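Local coordinates for uncharacterized protein (Legionella longbeachae NSW150, PDB 4JZA), which probably removes the 3-phosphate from phosphatidylinositol 3-phosphate, a step that may link this bacterial phosphatase to host lipid metabolism, at residues A[168-173]-A[333-338]. Sequence-based numbering, arbitrary orientation.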
# COMPACT_ATOMS: atom_id res chain seq x y z
N PRO A 168 10.24 -16.02 5.80
CA PRO A 168 8.82 -16.03 6.16
C PRO A 168 8.62 -15.20 7.37
O PRO A 168 9.40 -15.32 8.29
CB PRO A 168 8.57 -17.48 6.48
CG PRO A 168 9.91 -18.17 6.45
CD PRO A 168 10.75 -17.38 5.54
N PRO A 169 7.64 -14.28 7.34
CA PRO A 169 7.44 -13.34 8.43
C PRO A 169 6.43 -13.78 9.47
O PRO A 169 6.27 -13.09 10.47
CB PRO A 169 6.91 -12.15 7.70
CG PRO A 169 6.14 -12.73 6.56
CD PRO A 169 6.91 -13.89 6.13
N TYR A 170 5.72 -14.89 9.21
CA TYR A 170 4.73 -15.40 10.17
C TYR A 170 5.36 -16.02 11.42
O TYR A 170 6.51 -16.41 11.40
CB TYR A 170 3.79 -16.42 9.52
CG TYR A 170 4.49 -17.48 8.74
CD1 TYR A 170 5.07 -18.55 9.36
CD2 TYR A 170 4.53 -17.41 7.35
CE1 TYR A 170 5.71 -19.54 8.62
CE2 TYR A 170 5.17 -18.37 6.61
CZ TYR A 170 5.76 -19.44 7.25
OH TYR A 170 6.40 -20.38 6.50
N TYR A 171 4.59 -16.07 12.49
CA TYR A 171 4.97 -16.67 13.75
C TYR A 171 3.72 -17.40 14.28
O TYR A 171 2.59 -17.11 13.87
CB TYR A 171 5.47 -15.60 14.72
CG TYR A 171 4.57 -14.42 14.88
CD1 TYR A 171 4.59 -13.39 13.97
CD2 TYR A 171 3.67 -14.30 15.97
CE1 TYR A 171 3.77 -12.29 14.10
CE2 TYR A 171 2.83 -13.18 16.08
CZ TYR A 171 2.90 -12.19 15.14
OH TYR A 171 2.12 -11.07 15.17
N ASP A 172 3.93 -18.37 15.17
CA ASP A 172 2.87 -19.31 15.57
C ASP A 172 1.57 -18.65 16.05
O ASP A 172 0.46 -19.04 15.64
CB ASP A 172 3.38 -20.25 16.66
CG ASP A 172 4.39 -21.28 16.14
OD1 ASP A 172 4.61 -21.38 14.90
OD2 ASP A 172 4.98 -21.98 17.00
N GLN A 173 1.69 -17.65 16.93
CA GLN A 173 0.52 -16.94 17.40
C GLN A 173 -0.35 -16.48 16.24
O GLN A 173 -1.54 -16.72 16.20
CB GLN A 173 0.89 -15.79 18.34
CG GLN A 173 -0.39 -15.17 18.85
CD GLN A 173 -0.27 -14.11 19.93
OE1 GLN A 173 -1.16 -13.89 20.62
NE2 GLN A 173 0.73 -13.40 19.99
N ASP A 333 0.86 -20.21 3.98
CA ASP A 333 0.98 -19.86 2.57
C ASP A 333 0.21 -18.62 2.14
O ASP A 333 0.37 -18.15 1.01
CB ASP A 333 0.57 -21.05 1.73
CG ASP A 333 1.48 -22.23 1.94
OD1 ASP A 333 2.58 -22.07 2.50
OD2 ASP A 333 1.08 -23.34 1.56
N ALA A 334 -0.67 -18.13 3.00
CA ALA A 334 -1.35 -16.90 2.71
C ALA A 334 -0.51 -15.69 3.14
O ALA A 334 -0.85 -14.55 2.82
CB ALA A 334 -2.66 -16.87 3.46
N VAL A 335 0.54 -15.89 3.94
CA VAL A 335 1.24 -14.76 4.50
C VAL A 335 2.76 -14.94 4.44
O VAL A 335 3.47 -14.62 5.41
CB VAL A 335 0.78 -14.46 5.93
CG1 VAL A 335 -0.66 -13.91 5.94
CG2 VAL A 335 0.87 -15.69 6.77
N SER A 336 3.25 -15.42 3.29
CA SER A 336 4.65 -15.76 3.18
C SER A 336 5.56 -14.56 3.03
O SER A 336 6.77 -14.69 3.19
CB SER A 336 4.89 -16.74 2.04
OG SER A 336 4.82 -16.11 0.80
N PHE A 337 4.97 -13.41 2.74
CA PHE A 337 5.69 -12.19 2.34
C PHE A 337 4.70 -11.05 2.36
O PHE A 337 3.60 -11.21 1.90
CB PHE A 337 6.17 -12.34 0.91
CG PHE A 337 6.36 -11.04 0.17
CD1 PHE A 337 7.20 -10.07 0.68
CD2 PHE A 337 5.73 -10.80 -1.05
CE1 PHE A 337 7.44 -8.89 0.00
CE2 PHE A 337 5.97 -9.61 -1.74
CZ PHE A 337 6.83 -8.66 -1.22
N LEU A 338 5.10 -9.90 2.85
CA LEU A 338 4.25 -8.71 2.87
C LEU A 338 5.00 -7.56 2.18
O LEU A 338 6.11 -7.25 2.53
CB LEU A 338 3.94 -8.30 4.32
CG LEU A 338 2.69 -8.94 4.88
CD1 LEU A 338 2.90 -10.38 5.21
CD2 LEU A 338 2.22 -8.20 6.12
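In this alpha/beta fold, a loop-on-loop contact joins the turn from strand 159-166 of the large mixed sheet into helix 172-183 to the loop that runs from helix 315-325 towards strand 352-359. P169 and Y170 carry one side of it. P169 CB is directed toward 333-338, and the ring meets backbone more than side chain. Its CD sits 3.1 Å from S336 O. CG lies 3.5 Å from V335 O. CG also touches L338 CD1 at 4.2 Å. The CG-CD side of the pyrrolidine lies against two successive carbonyls, with a leucine methyl beside them. L347 touches both P169 and L338.

Y170 holds CG in the crowded position between its backbone N and carbonyl carbon (chi1 49°), and its side chain crosses that of V335 obliquely. V335 CG2, likewise between its own N and carbonyl carbon, packs 4.1 Å from Y170 CB. The phenol does not stack on the loop: it offers an edge, with V335 O close to the ring plane. V335 also touches L178 of helix 172-183 and M138 of helix 122-140, so this valine ties the loop to two helices.

Next along, Y171 takes the N-cap position and turns elsewhere, its OH hydrogen-bonded to P346 O and R393 NH2; Y170 O accepts from K401 NZ. At the tyrosine edge the nearest ring atom is Y170 CD2, 3.6 Å from V335 O.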